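Local coordinates for BexL (Amycolatopsis orientalis, PDB 4XRW), which probably cyclises and aromatises a polyketide intermediate in BE-7585A biosynthesis, as a di-domain aromatase/cyclase of a type II polyketide synthase, at residues P254-L259 against R303-T308; A42-W47 against E67-W72. All blocks are in the same frame, centred on the assembly; numbering follows the deposited sequence.

Interaction 1. Residues P254-L259 against R303-T308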
loop_
_atom_site.group_PDB
_atom_site.type_symbol
_atom_site.label_atom_id
_atom_site.label_comp_id
_atom_site.label_asym_id
_atom_site.label_seq_id
_atom_site.Cartn_x
_atom_site.Cartn_y
_atom_site.Cartn_z
ATOM N N PRO A 254 -0.913 14.009 -4.559
ATOM C CA PRO A 254 -1.281 15.415 -4.598
ATOM C C PRO A 254 -1.169 16.026 -3.212
ATOM O O PRO A 254 -1.013 15.285 -2.221
ATOM C CB PRO A 254 -2.721 15.376 -5.064
ATOM C CG PRO A 254 -3.248 14.143 -4.552
ATOM C CD PRO A 254 -2.109 13.157 -4.591
ATOM N N ALA A 255 -1.260 17.350 -3.137
ATOM C CA ALA A 255 -1.013 18.049 -1.878
ATOM C C ALA A 255 -1.944 17.615 -0.749
ATOM O O ALA A 255 -1.530 17.643 0.401
ATOM C CB ALA A 255 -1.131 19.566 -2.081
ATOM N N LEU A 256 -3.170 17.204 -1.067
ATOM C CA LEU A 256 -4.185 16.878 -0.030
ATOM C C LEU A 256 -4.133 15.482 0.569
ATOM O O LEU A 256 -4.825 15.208 1.558
ATOM C CB LEU A 256 -5.611 17.055 -0.579
ATOM C CG LEU A 256 -6.232 18.436 -0.792
ATOM C CD1 LEU A 256 -7.714 18.261 -1.084
ATOM C CD2 LEU A 256 -6.010 19.361 0.422
ATOM N N MET A 257 -3.359 14.574 -0.024
ATOM C CA MET A 257 -3.317 13.197 0.457
ATOM C C MET A 257 -1.907 12.825 0.881
ATOM O O MET A 257 -0.931 13.086 0.172
ATOM C CB MET A 257 -3.825 12.207 -0.627
ATOM C CG MET A 257 -5.261 12.415 -1.090
ATOM S SD MET A 257 -5.869 11.104 -2.179
ATOM C CE MET A 257 -4.816 11.397 -3.557
ATOM N N THR A 258 -1.802 12.221 2.055
ATOM C CA THR A 258 -0.556 11.621 2.483
ATOM C C THR A 258 -0.507 10.143 2.093
ATOM O O THR A 258 0.574 9.569 2.002
ATOM C CB THR A 258 -0.363 11.740 3.991
ATOM O OG1 THR A 258 -1.480 11.148 4.639
ATOM C CG2 THR A 258 -0.285 13.171 4.382
ATOM N N LEU A 259 -1.670 9.536 1.868
ATOM C CA LEU A 259 -1.750 8.154 1.422
ATOM C C LEU A 259 -2.991 7.971 0.587
ATOM O O LEU A 259 -4.038 8.538 0.872
ATOM C CB LEU A 259 -1.787 7.189 2.622
ATOM C CG LEU A 259 -2.050 5.717 2.254
ATOM C CD1 LEU A 259 -0.931 4.827 2.704
ATOM C CD2 LEU A 259 -3.392 5.236 2.767
ATOM N N ARG A 303 -12.293 15.909 3.186
ATOM C CA ARG A 303 -12.770 14.530 3.063
ATOM C C ARG A 303 -13.751 14.400 1.912
ATOM O O ARG A 303 -13.705 13.425 1.171
ATOM C CB ARG A 303 -13.460 14.021 4.336
ATOM C CG ARG A 303 -12.535 13.644 5.463
ATOM C CD ARG A 303 -13.139 12.541 6.330
ATOM N NE ARG A 303 -14.352 12.973 7.016
ATOM C CZ ARG A 303 -14.359 13.716 8.119
ATOM N NH1 ARG A 303 -13.212 14.106 8.654
ATOM N NH2 ARG A 303 -15.507 14.074 8.687
ATOM N N GLU A 304 -14.644 15.371 1.756
ATOM C CA GLU A 304 -15.683 15.233 0.740
ATOM C C GLU A 304 -15.149 15.591 -0.641
ATOM O O GLU A 304 -15.538 14.990 -1.635
ATOM C CB GLU A 304 -16.902 16.087 1.092
ATOM C CG GLU A 304 -17.742 15.503 2.235
ATOM C CD GLU A 304 -18.179 14.061 1.984
ATOM O OE1 GLU A 304 -19.177 13.856 1.256
ATOM O OE2 GLU A 304 -17.526 13.128 2.516
ATOM N N PHE A 305 -14.235 16.544 -0.710
ATOM C CA PHE A 305 -13.677 16.947 -1.994
ATOM C C PHE A 305 -12.941 15.759 -2.595
ATOM O O PHE A 305 -13.132 15.398 -3.761
ATOM C CB PHE A 305 -12.745 18.140 -1.809
ATOM C CG PHE A 305 -12.037 18.586 -3.058
ATOM C CD1 PHE A 305 -12.645 19.463 -3.936
ATOM C CD2 PHE A 305 -10.748 18.172 -3.322
ATOM C CE1 PHE A 305 -11.988 19.902 -5.068
ATOM C CE2 PHE A 305 -10.080 18.606 -4.452
ATOM C CZ PHE A 305 -10.704 19.473 -5.329
ATOM N N VAL A 306 -12.114 15.139 -1.771
ATOM C CA VAL A 306 -11.314 14.014 -2.218
ATOM C C VAL A 306 -12.238 12.837 -2.524
ATOM O O VAL A 306 -12.100 12.214 -3.571
ATOM C CB VAL A 306 -10.230 13.632 -1.161
ATOM C CG1 VAL A 306 -9.603 12.311 -1.490
ATOM C CG2 VAL A 306 -9.143 14.701 -1.109
ATOM N N ARG A 307 -13.180 12.555 -1.624
ATOM C CA ARG A 307 -14.085 11.433 -1.761
ATOM C C ARG A 307 -14.922 11.527 -3.023
ATOM O O ARG A 307 -15.141 10.517 -3.696
ATOM C CB ARG A 307 -15.025 11.312 -0.565
ATOM C CG ARG A 307 -15.952 10.102 -0.681
ATOM C CD ARG A 307 -17.037 10.046 0.385
ATOM N NE ARG A 307 -17.886 8.869 0.160
ATOM C CZ ARG A 307 -18.225 7.968 1.084
ATOM N NH1 ARG A 307 -17.811 8.091 2.343
ATOM N NH2 ARG A 307 -18.995 6.934 0.748
ATOM N N THR A 308 -15.407 12.715 -3.352
ATOM C CA THR A 308 -16.212 12.818 -4.568
ATOM C C THR A 308 -15.364 12.656 -5.827
ATOM O O THR A 308 -15.792 11.988 -6.754
ATOM C CB THR A 308 -17.005 14.148 -4.648
ATOM O OG1 THR A 308 -16.114 15.276 -4.628
ATOM C CG2 THR A 308 -17.998 14.217 -3.503
#
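L256 and M257 meet F305 and V306 where, in the second of the two helix-grip domains, the long helix 299-326 passes the start of strand 257-268. The contact illustrates how a helix packs against the turn leading into a strand through apolar side chains alone, since no hydrogen bond joins the two segments. The tight part is buried. L256 is the third residue of the type I turn P254-M257, and its CD1 branch reaches the helix, 3.8 Å from CG2 of V306; these two side chains run past each other in opposite directions. On the same leucine, I289 and V292 of helix 289-293 add further apolar cover. F305 stands on the solvent side. Its side chain, with CG anti to the backbone N (chi1 176°), crosses that of L256 at about a right angle and brings CD2 of F305 to 3.8 Å from CD1 of L256, while the residue as a whole stays exposed. Within the sheet, M257 also packs on V282 of strand 274-284 and on Q250 of strand 245-250. The methionine side chain bends at chi3 (-66°), and SD of M257 sits 4.0 Å from CG1 of V306.

Interaction 2. Residues A42-W47 against E67-W72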
loop_
_atom_site.group_PDB
_atom_site.type_symbol
_atom_site.label_atom_id
_atom_site.label_comp_id
_atom_site.label_asym_id
_atom_site.label_seq_id
_atom_site.Cartn_x
_atom_site.Cartn_y
_atom_site.Cartn_z
ATOM N N ALA A 42 1.281 -6.599 13.213
ATOM C CA ALA A 42 0.967 -8.029 13.189
ATOM C C ALA A 42 -0.042 -8.357 12.082
ATOM O O ALA A 42 0.083 -9.389 11.395
ATOM C CB ALA A 42 0.439 -8.478 14.541
ATOM N N GLU A 43 -1.025 -7.483 11.898
ATOM C CA GLU A 43 -2.083 -7.695 10.906
ATOM C C GLU A 43 -1.732 -6.997 9.570
ATOM O O GLU A 43 -1.835 -5.780 9.440
ATOM C CB GLU A 43 -3.413 -7.208 11.465
ATOM C CG GLU A 43 -3.807 -7.975 12.751
ATOM C CD GLU A 43 -5.203 -7.621 13.282
ATOM O OE1 GLU A 43 -5.922 -6.813 12.645
ATOM O OE2 GLU A 43 -5.574 -8.165 14.349
ATOM N N VAL A 44 -1.281 -7.793 8.604
ATOM C CA VAL A 44 -0.568 -7.261 7.431
ATOM C C VAL A 44 -1.445 -6.499 6.465
ATOM O O VAL A 44 -0.949 -5.815 5.579
ATOM C CB VAL A 44 0.148 -8.400 6.665
ATOM C CG1 VAL A 44 1.060 -9.167 7.624
ATOM C CG2 VAL A 44 -0.834 -9.332 6.011
ATOM N N ALA A 45 -2.752 -6.624 6.613
ATOM C CA ALA A 45 -3.663 -5.826 5.826
ATOM C C ALA A 45 -3.373 -4.332 6.105
ATOM O O ALA A 45 -3.680 -3.456 5.276
ATOM C CB ALA A 45 -5.116 -6.192 6.162
ATOM N N ASN A 46 -2.752 -4.046 7.251
ATOM C CA ASN A 46 -2.445 -2.664 7.639
ATOM C C ASN A 46 -1.122 -2.119 7.107
ATOM O O ASN A 46 -0.840 -0.934 7.241
ATOM C CB ASN A 46 -2.412 -2.517 9.150
ATOM C CG ASN A 46 -3.752 -2.778 9.780
ATOM O OD1 ASN A 46 -4.704 -2.041 9.535
ATOM N ND2 ASN A 46 -3.846 -3.841 10.575
ATOM N N TRP A 47 -0.286 -2.972 6.545
ATOM C CA TRP A 47 1.057 -2.506 6.220
ATOM C C TRP A 47 1.055 -1.353 5.220
ATOM O O TRP A 47 1.841 -0.447 5.389
ATOM C CB TRP A 47 1.900 -3.643 5.679
ATOM C CG TRP A 47 2.462 -4.555 6.761
ATOM C CD1 TRP A 47 2.018 -4.711 8.027
ATOM C CD2 TRP A 47 3.596 -5.418 6.618
ATOM N NE1 TRP A 47 2.809 -5.646 8.702
ATOM C CE2 TRP A 47 3.772 -6.094 7.850
ATOM C CE3 TRP A 47 4.468 -5.693 5.562
ATOM C CZ2 TRP A 47 4.779 -7.034 8.038
ATOM C CZ3 TRP A 47 5.464 -6.612 5.751
ATOM C CH2 TRP A 47 5.613 -7.276 6.985
ATOM N N GLU A 67 3.977 -18.266 10.333
ATOM C CA GLU A 67 3.332 -17.981 9.061
ATOM C C GLU A 67 4.361 -17.559 8.021
ATOM O O GLU A 67 5.457 -17.159 8.376
ATOM C CB GLU A 67 2.302 -16.891 9.245
ATOM C CG GLU A 67 2.909 -15.543 9.565
ATOM C CD GLU A 67 1.864 -14.472 9.774
ATOM O OE1 GLU A 67 0.721 -14.814 10.160
ATOM O OE2 GLU A 67 2.198 -13.291 9.545
ATOM N N ARG A 68 4.012 -17.668 6.750
ATOM C CA ARG A 68 4.828 -17.107 5.680
ATOM C C ARG A 68 3.979 -16.144 4.875
ATOM O O ARG A 68 2.824 -16.438 4.547
ATOM C CB ARG A 68 5.386 -18.192 4.777
ATOM C CG ARG A 68 6.280 -19.149 5.511
ATOM C CD ARG A 68 6.630 -20.341 4.607
ATOM N NE ARG A 68 7.393 -19.911 3.440
ATOM C CZ ARG A 68 7.211 -20.355 2.196
ATOM N NH1 ARG A 68 6.294 -21.276 1.921
ATOM N NH2 ARG A 68 7.965 -19.880 1.219
ATOM N N ILE A 69 4.556 -14.987 4.567
ATOM C CA ILE A 69 3.831 -13.929 3.870
ATOM C C ILE A 69 4.632 -13.511 2.648
ATOM O O ILE A 69 5.850 -13.734 2.566
ATOM C CB ILE A 69 3.546 -12.680 4.781
ATOM C CG1 ILE A 69 4.867 -12.111 5.361
ATOM C CG2 ILE A 69 2.560 -13.044 5.845
ATOM C CD1 ILE A 69 4.716 -10.808 6.093
ATOM N N ARG A 70 3.899 -12.988 1.679
ATOM C CA ARG A 70 4.435 -12.445 0.446
ATOM C C ARG A 70 4.125 -10.963 0.436
ATOM O O ARG A 70 2.972 -10.562 0.591
ATOM C CB ARG A 70 3.845 -13.126 -0.810
ATOM C CG ARG A 70 4.564 -12.667 -2.056
ATOM C CD ARG A 70 4.121 -13.369 -3.331
ATOM N NE ARG A 70 4.258 -14.818 -3.216
ATOM C CZ ARG A 70 5.374 -15.495 -3.466
ATOM N NH1 ARG A 70 6.481 -14.868 -3.859
ATOM N NH2 ARG A 70 5.384 -16.816 -3.313
ATOM N N ILE A 71 5.182 -10.175 0.293
ATOM C CA ILE A 71 5.134 -8.726 0.395
ATOM C C ILE A 71 5.434 -8.158 -0.989
ATOM O O ILE A 71 6.432 -8.524 -1.616
ATOM C CB ILE A 71 6.160 -8.196 1.378
ATOM C CG1 ILE A 71 5.915 -8.739 2.791
ATOM C CG2 ILE A 71 6.145 -6.690 1.407
ATOM C CD1 ILE A 71 7.199 -8.896 3.582
ATOM N N TRP A 72 4.552 -7.285 -1.468
ATOM C CA TRP A 72 4.823 -6.491 -2.656
ATOM C C TRP A 72 5.097 -5.034 -2.219
ATOM O O TRP A 72 4.309 -4.422 -1.473
ATOM C CB TRP A 72 3.641 -6.526 -3.653
ATOM C CG TRP A 72 3.359 -7.809 -4.330
ATOM C CD1 TRP A 72 3.731 -8.203 -5.610
ATOM C CD2 TRP A 72 2.621 -8.880 -3.795
ATOM N NE1 TRP A 72 3.260 -9.445 -5.868
ATOM C CE2 TRP A 72 2.588 -9.896 -4.764
ATOM C CE3 TRP A 72 1.972 -9.083 -2.589
ATOM C CZ2 TRP A 72 1.923 -11.082 -4.557
ATOM C CZ3 TRP A 72 1.317 -10.282 -2.383
ATOM C CH2 TRP A 72 1.308 -11.264 -3.364
#
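W47 points the six-membered end of its indole at strand 67-73 and meets two isoleucines there in different ways. I71 crosses it at about a right angle and comes to the ring edge, near the indole plane, with CD1 3.6 Å and CG1 3.7 Å from CZ3 of W47. I69 and W47 come at each other from opposite directions, and CD1 of I69 lies 3.8 Å from CH2 of W47. With CG1 of I69 between the backbone N and the carbonyl carbon (chi1 57°) and the chain extended beyond it, that methyl is carried to the indole. V44, three residues before the tryptophan, lays CG1 over one indole face, 4.0 Å above the plane and toward the rim, and the same V44 methyl reaches CD1 of I69 at 4.3 Å. In the helix-grip fold of this first domain, the short 3-10 turn 44-46 links helix 34-42 to helix 47-50 above the curved antiparallel sheet, so the indole spans the interval between connection and strand. NE1 of W47 is hydrogen-bonded to the carbonyl O of V41, which ties the indole N-H back to the end of helix 34-42, and a bound MES molecule, probably from the crystallisation liquor, comes within about 3 Å of the W47 side chain (nearest atoms). Were the indole replaced by an alanine, the CD1 methyls of I69 and I71 would probably lose their aromatic partner, with a gap left beside V44. The backbone bond from W47 N to V44 O, 3.1 Å, spans the 3-10 turn.

Overall arrangement
Interactions 1 and 2 belong to different domains of the same family and lie on opposite sides of the chain's centre, their centres about 26 Å apart and their nearest atoms about 7 Å apart without touching. Both are mainly buried and wholly apolar across their segments, yet they join different parts of the fold. Interaction 1 sets the long helix against a turn at the start of a strand, with an exposed phenylalanine at its margin; interaction 2 sets the connection between two short helices against a strand inside the sheet. Aliphatic packing dominates 254-259 with 303-308, whereas an indole organises 42-47 with 67-72, beside a bound buffer molecule that may mark a pocket.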